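Local coordinates for short chain dehydrogenase (A0QTM2 homolog) (Mycobacterium thermoresistibile, PDB 3SC4), which probably catalyses the reversible, NAD(P)(H)-dependent oxidation of an alcohol or reduction of a carbonyl group, on a substrate that the structure alone does not show, at the interface of chains A and B. Numbering follows the deposited sequence. Chains: chain A/B, Short chain dehydrogenase (A0QTM2 homolog).

Contact 1: the interface of chains A and B. Residues chain A 125-126, 129, 172, 176; chain B 117, 121, 168.
A helix-to-helix interface of the kind many short-chain dehydrogenases use for dimerisation joins A:Val125, A:Tyr129 and A:Cys176 to B:Phe117 and B:Met168, packing helices 114-135 and 164-183 of both chains about a two-fold axis. The aromatic pair stacks face over face. B:Phe117 holds its CG anti to the backbone N (chi1 176°), which carries the ring across to the partner and sets CD1 3.4 Å above the plane of the A:Tyr129 ring, over its centre, while A:Tyr129 CB lies toward the rim of the phenylalanine face. The ring planes are inclined by 27°, and the two side chains run past each other in opposite directions. Beyond the stack, CE2 of B:Phe117 rests 3.9 Å from CA of A:Arg126, against the helix backbone.

B:Met168 packs beside the stack. Its chain bends at the thioether (chi3 66°), turning the terminal methyl CE to within 3.4 Å of CG1 of A:Val125. That methyl also lies in the plane of the B:Phe117 ring, at its edge, while SD sits 3.6 Å from CB of A:Cys176. Flexible methionine can follow the surface left by a short branched valine and a small cysteine, and nearby A:Gly172 adds no side chain. B:Met168 occupies a variable position of the YxxxK motif; the contact may therefore steady the helix that carries the catalytic tyrosine and lysine.

Contact 2: the interface of chains A and B. Residues chain A 126, 129-130, 133; chain B 112, 114, 117.
With CG anti to its backbone N (chi1 173°) and the chain still extended at the next bond, A:Gln133 reaches from helix 114-135 to the backbone carbonyl of B:Val112; A:Tyr129, whose first torsion is also anti, brings its phenol to the same oxygen. The tyrosine OH donates to B:Val112 O over 2.8 Å, tilted modestly from the carbonyl plane, and this oxygen lies in the plane of the phenol ring, at its edge. A:Gln133 NE2 donates to the same B:Val112 O over 2.9 Å. The acceptor lies almost in the plane of the glutamine amide, yet the amide nitrogen stands well above the carbonyl plane, 44° out of it. Two donors with different approaches thus grip one backbone oxygen and should fix the loop just ahead of the partner helix.

B:Leu114, the first residue of that helix, adds apolar contacts. Its CD1 meets CD2 of the A:Tyr129 ring at 3.8 Å and also touches the methyl of A:Ala130, a residue small enough to let the leucine come near the helix. CG lies over the rim of one face of the A:Arg126 guanidinium, 3.8 Å from NH2. The extended arginine crosses the leucine at about a right angle, offering a flat surface to the branch. A water also bridges the chains, its O 2.7 Å from A:Gln133 OE1 and 2.6 Å from the backbone N of B:Leu114.

Contact 3: the interface of chains A and B. Residues chain A 108-109, 112-113, 165; chain B 129, 133, 183.
In this short-chain dehydrogenase fold, the loop that precedes helix 114-135 of chain A, with A:Ser108, A:Ile109 and A:Val112, docks on helices 114-135 and 164-183 of chain B. B:Glu183, at the end of its helix, accepts a nearly straight bond from the backbone N of A:Ile109, 2.9 Å from OE1. The amide comes from above the carboxylate plane. A carboxylate, if ionised, would be a strong acceptor for a loop N-H, and its CD also packs 3.5 Å from CB of A:Ser108.

B:Gln133 takes up the carbonyl of the same isoleucine: NE2 donates to A:Ile109 O over 3.0 Å, nearly along the C=O axis and straight at the hydrogen (173°). Its bond to A:Val112 O is weak. B:Tyr129 OH provides the firmer link to that oxygen, 2.7 Å away, arriving in the carbonyl plane on a lone pair.

Between these polar groups lies the A:Ile109 side chain. CG1, anti to the backbone N (chi1 -178°), leads CD1 along B:Tyr129 to 3.8 Å from the ring atom CD1, while CG1 itself packs 3.9 Å from B:Gln133 CB. A:Pro165 brings its CG beside the tyrosine hydroxyl, crossing the phenol at about a right angle.

Contact 1: the interface of chains A and B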
loop_
_atom_site.group_PDB
_atom_site.type_symbol
_atom_site.label_atom_id
_atom_site.label_comp_id
_atom_site.label_asym_id
_atom_site.label_seq_id
_atom_site.Cartn_x
_atom_site.Cartn_y
_atom_site.Cartn_z
ATOM N N VAL A 125 -3.810 6.609 1.844
ATOM C CA VAL A 125 -4.087 5.441 1.017
ATOM C C VAL A 125 -5.594 5.337 0.888
ATOM O O VAL A 125 -6.150 5.489 -0.190
ATOM C CB VAL A 125 -3.517 4.185 1.656
ATOM C CG1 VAL A 125 -3.838 2.974 0.816
ATOM C CG2 VAL A 125 -2.021 4.365 1.879
ATOM N N ARG A 126 -6.257 5.164 2.016
ATOM C CA ARG A 126 -7.695 5.162 2.041
ATOM C C ARG A 126 -8.306 6.485 1.514
ATOM O O ARG A 126 -9.297 6.482 0.756
ATOM C CB ARG A 126 -8.155 4.875 3.445
ATOM C CG ARG A 126 -9.617 4.575 3.552
ATOM C CD ARG A 126 -9.945 4.338 5.005
ATOM N NE ARG A 126 -11.347 4.006 5.226
ATOM C CZ ARG A 126 -12.319 4.884 5.431
ATOM N NH1 ARG A 126 -12.075 6.192 5.440
ATOM N NH2 ARG A 126 -13.555 4.428 5.643
ATOM N N TYR A 129 -8.001 6.840 -2.257
ATOM C CA TYR A 129 -9.008 5.956 -2.794
ATOM C C TYR A 129 -10.406 6.572 -2.738
ATOM O O TYR A 129 -11.095 6.634 -3.764
ATOM C CB TYR A 129 -8.998 4.635 -2.056
ATOM C CG TYR A 129 -9.937 3.597 -2.664
ATOM C CD1 TYR A 129 -9.487 2.736 -3.624
ATOM C CD2 TYR A 129 -11.233 3.448 -2.209
ATOM C CE1 TYR A 129 -10.287 1.798 -4.152
ATOM C CE2 TYR A 129 -12.053 2.503 -2.739
ATOM C CZ TYR A 129 -11.575 1.681 -3.732
ATOM O OH TYR A 129 -12.365 0.703 -4.295
ATOM N N GLY A 172 1.440 3.362 -1.262
ATOM C CA GLY A 172 0.054 2.974 -1.444
ATOM C C GLY A 172 -0.709 4.028 -2.238
ATOM O O GLY A 172 -1.483 3.717 -3.142
ATOM N N CYS A 176 -2.502 3.346 -5.921
ATOM C CA CYS A 176 -3.883 3.752 -6.171
ATOM C C CYS A 176 -3.976 4.597 -7.453
ATOM O O CYS A 176 -4.785 4.322 -8.357
ATOM C CB CYS A 176 -4.407 4.545 -4.976
ATOM S SG CYS A 176 -6.135 4.888 -5.055
ATOM N N PHE B 117 -13.283 -1.987 0.675
ATOM C CA PHE B 117 -11.886 -1.571 0.651
ATOM C C PHE B 117 -11.273 -1.675 2.038
ATOM O O PHE B 117 -10.195 -2.223 2.180
ATOM C CB PHE B 117 -11.763 -0.128 0.137
ATOM C CG PHE B 117 -10.374 0.407 0.181
ATOM C CD1 PHE B 117 -9.564 0.336 -0.932
ATOM C CD2 PHE B 117 -9.873 0.975 1.351
ATOM C CE1 PHE B 117 -8.276 0.819 -0.900
ATOM C CE2 PHE B 117 -8.588 1.462 1.397
ATOM C CZ PHE B 117 -7.779 1.380 0.270
ATOM N N ASN B 121 -7.883 -3.540 3.188
ATOM C CA ASN B 121 -6.793 -2.751 3.711
ATOM C C ASN B 121 -6.631 -3.125 5.188
ATOM O O ASN B 121 -5.508 -3.379 5.664
ATOM C CB ASN B 121 -7.129 -1.278 3.512
ATOM C CG ASN B 121 -6.041 -0.309 4.023
ATOM O OD1 ASN B 121 -4.996 -0.099 3.373
ATOM N ND2 ASN B 121 -6.338 0.360 5.133
ATOM N N MET B 168 -3.720 -3.009 -4.303
ATOM C CA MET B 168 -3.227 -2.118 -3.234
ATOM C C MET B 168 -2.982 -2.877 -1.922
ATOM O O MET B 168 -1.983 -2.645 -1.223
ATOM C CB MET B 168 -4.215 -0.961 -2.967
ATOM C CG MET B 168 -4.129 0.119 -3.992
ATOM S SD MET B 168 -5.445 1.324 -3.800
ATOM C CE MET B 168 -4.993 2.052 -2.211
#

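Contact 2: the interface of chains A and B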
loop_
_atom_site.group_PDB
_atom_site.type_symbol
_atom_site.label_atom_id
_atom_site.label_comp_id
_atom_site.label_asym_id
_atom_site.label_seq_id
_atom_site.Cartn_x
_atom_site.Cartn_y
_atom_site.Cartn_z
ATOM N N ARG A 126 -6.257 5.164 2.016
ATOM C CA ARG A 126 -7.695 5.162 2.041
ATOM C C ARG A 126 -8.306 6.485 1.514
ATOM O O ARG A 126 -9.297 6.482 0.756
ATOM C CB ARG A 126 -8.155 4.875 3.445
ATOM C CG ARG A 126 -9.617 4.575 3.552
ATOM C CD ARG A 126 -9.945 4.338 5.005
ATOM N NE ARG A 126 -11.347 4.006 5.226
ATOM C CZ ARG A 126 -12.319 4.884 5.431
ATOM N NH1 ARG A 126 -12.075 6.192 5.440
ATOM N NH2 ARG A 126 -13.555 4.428 5.643
ATOM N N TYR A 129 -8.001 6.840 -2.257
ATOM C CA TYR A 129 -9.008 5.956 -2.794
ATOM C C TYR A 129 -10.406 6.572 -2.738
ATOM O O TYR A 129 -11.095 6.634 -3.764
ATOM C CB TYR A 129 -8.998 4.635 -2.056
ATOM C CG TYR A 129 -9.937 3.597 -2.664
ATOM C CD1 TYR A 129 -9.487 2.736 -3.624
ATOM C CD2 TYR A 129 -11.233 3.448 -2.209
ATOM C CE1 TYR A 129 -10.287 1.798 -4.152
ATOM C CE2 TYR A 129 -12.053 2.503 -2.739
ATOM C CZ TYR A 129 -11.575 1.681 -3.732
ATOM O OH TYR A 129 -12.365 0.703 -4.295
ATOM N N ALA A 130 -10.813 7.023 -1.547
ATOM C CA ALA A 130 -12.165 7.600 -1.366
ATOM C C ALA A 130 -12.422 8.849 -2.220
ATOM O O ALA A 130 -13.461 8.985 -2.844
ATOM C CB ALA A 130 -12.402 7.911 0.091
ATOM N N GLN A 133 -12.408 7.884 -5.912
ATOM C CA GLN A 133 -13.587 7.092 -6.220
ATOM C C GLN A 133 -14.807 8.001 -6.362
ATOM O O GLN A 133 -15.629 7.846 -7.280
ATOM C CB GLN A 133 -13.855 6.064 -5.123
ATOM C CG GLN A 133 -15.161 5.339 -5.301
ATOM C CD GLN A 133 -15.420 4.342 -4.196
ATOM O OE1 GLN A 133 -15.790 4.738 -3.068
ATOM N NE2 GLN A 133 -15.259 3.039 -4.504
ATOM N N VAL B 112 -15.967 -1.373 -6.018
ATOM C CA VAL B 112 -15.644 -1.796 -4.654
ATOM C C VAL B 112 -15.881 -0.631 -3.682
ATOM O O VAL B 112 -15.102 0.321 -3.634
ATOM C CB VAL B 112 -14.202 -2.302 -4.550
ATOM C CG1 VAL B 112 -13.816 -2.551 -3.088
ATOM C CG2 VAL B 112 -14.010 -3.601 -5.384
ATOM N N LEU B 114 -16.141 1.710 -0.279
ATOM C CA LEU B 114 -15.177 2.004 0.754
ATOM C C LEU B 114 -15.185 0.943 1.872
ATOM O O LEU B 114 -14.144 0.551 2.372
ATOM C CB LEU B 114 -15.467 3.412 1.294
ATOM C CG LEU B 114 -14.327 4.189 1.928
ATOM C CD1 LEU B 114 -13.017 4.216 1.069
ATOM C CD2 LEU B 114 -14.875 5.586 2.241
ATOM N N PHE B 117 -13.283 -1.987 0.675
ATOM C CA PHE B 117 -11.886 -1.571 0.651
ATOM C C PHE B 117 -11.273 -1.675 2.038
ATOM O O PHE B 117 -10.195 -2.223 2.180
ATOM C CB PHE B 117 -11.763 -0.128 0.137
ATOM C CG PHE B 117 -10.374 0.407 0.181
ATOM C CD1 PHE B 117 -9.564 0.336 -0.932
ATOM C CD2 PHE B 117 -9.873 0.975 1.351
ATOM C CE1 PHE B 117 -8.276 0.819 -0.900
ATOM C CE2 PHE B 117 -8.588 1.462 1.397
ATOM C CZ PHE B 117 -7.779 1.380 0.270
HETATM O O HOH W 1 -17.555 3.639 -1.372
#

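Contact 3: the interface of chains A and B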
loop_
_atom_site.group_PDB
_atom_site.type_symbol
_atom_site.label_atom_id
_atom_site.label_comp_id
_atom_site.label_asym_id
_atom_site.label_seq_id
_atom_site.Cartn_x
_atom_site.Cartn_y
_atom_site.Cartn_z
ATOM N N SER A 108 10.240 3.982 12.475
ATOM C CA SER A 108 10.175 2.618 12.020
ATOM C C SER A 108 8.926 1.939 12.545
ATOM O O SER A 108 8.165 2.514 13.326
ATOM C CB SER A 108 11.378 1.844 12.540
ATOM O OG SER A 108 11.192 1.537 13.913
ATOM N N ILE A 109 8.735 0.691 12.116
ATOM C CA ILE A 109 7.632 -0.119 12.602
ATOM C C ILE A 109 7.736 -0.253 14.115
ATOM O O ILE A 109 6.720 -0.391 14.782
ATOM C CB ILE A 109 7.621 -1.509 11.949
ATOM C CG1 ILE A 109 6.428 -2.356 12.411
ATOM C CG2 ILE A 109 8.904 -2.267 12.212
ATOM C CD1 ILE A 109 5.962 -3.376 11.330
ATOM N N VAL A 112 6.383 3.644 15.413
ATOM C CA VAL A 112 5.120 4.218 14.983
ATOM C C VAL A 112 3.939 3.333 15.388
ATOM O O VAL A 112 3.653 2.342 14.738
ATOM C CB VAL A 112 5.095 4.405 13.484
ATOM C CG1 VAL A 112 3.710 4.916 13.029
ATOM C CG2 VAL A 112 6.206 5.366 13.062
ATOM N N PRO A 113 3.227 3.702 16.462
ATOM C CA PRO A 113 2.102 2.882 16.876
ATOM C C PRO A 113 0.977 2.846 15.869
ATOM O O PRO A 113 0.880 3.707 15.000
ATOM C CB PRO A 113 1.608 3.561 18.167
ATOM C CG PRO A 113 2.734 4.443 18.593
ATOM C CD PRO A 113 3.370 4.892 17.308
ATOM N N PRO A 165 6.458 2.612 7.775
ATOM C CA PRO A 165 5.097 3.095 7.806
ATOM C C PRO A 165 4.791 4.151 6.767
ATOM O O PRO A 165 3.756 4.083 6.099
ATOM C CB PRO A 165 4.981 3.684 9.208
ATOM C CG PRO A 165 5.897 2.946 10.002
ATOM C CD PRO A 165 7.029 2.544 9.125
ATOM N N TYR B 129 0.811 -5.220 9.416
ATOM C CA TYR B 129 1.581 -4.269 10.194
ATOM C C TYR B 129 1.395 -4.551 11.704
ATOM O O TYR B 129 2.367 -4.753 12.430
ATOM C CB TYR B 129 1.148 -2.844 9.835
ATOM C CG TYR B 129 1.955 -1.753 10.511
ATOM C CD1 TYR B 129 3.139 -1.301 9.956
ATOM C CD2 TYR B 129 1.532 -1.172 11.694
ATOM C CE1 TYR B 129 3.869 -0.302 10.559
ATOM C CE2 TYR B 129 2.281 -0.179 12.318
ATOM C CZ TYR B 129 3.446 0.246 11.733
ATOM O OH TYR B 129 4.206 1.216 12.314
ATOM N N GLN B 133 4.283 -6.012 14.053
ATOM C CA GLN B 133 4.789 -5.105 15.056
ATOM C C GLN B 133 4.692 -5.715 16.424
ATOM O O GLN B 133 5.602 -5.587 17.263
ATOM C CB GLN B 133 3.983 -3.812 15.051
ATOM C CG GLN B 133 4.400 -2.777 16.103
ATOM C CD GLN B 133 3.425 -1.613 16.135
ATOM O OE1 GLN B 133 2.264 -1.781 16.510
ATOM N NE2 GLN B 133 3.880 -0.436 15.714
ATOM N N GLU B 183 14.301 -2.756 8.320
ATOM C CA GLU B 183 14.288 -2.122 9.644
ATOM C C GLU B 183 14.695 -3.089 10.751
ATOM O O GLU B 183 15.178 -2.643 11.795
ATOM C CB GLU B 183 12.932 -1.477 9.947
ATOM C CG GLU B 183 12.643 -0.266 9.049
ATOM C CD GLU B 183 11.327 0.425 9.341
ATOM O OE1 GLU B 183 10.375 -0.208 9.874
ATOM O OE2 GLU B 183 11.246 1.621 9.020
#

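Contact 1 and contact 2 are neighbours, their C-alpha centres about 7 Å apart, and share A:Arg126, A:Tyr129 and B:Phe117; apolar helix packing therefore passes directly into the polar anchoring of a loop. Contact 3 lies about 18 Å from contact 1 and 23 Å from contact 2. It uses Tyr129, Gln133 and Val112 with the chains exchanged, so it includes the two-fold counterpart of that bonding, with the glutamine link to Val112 weaker there. Helix 114-135 takes part in all three contacts. Loops held at both ends of a central helix packing would fix the relative orientation of the subunits if this dimer persists in solution.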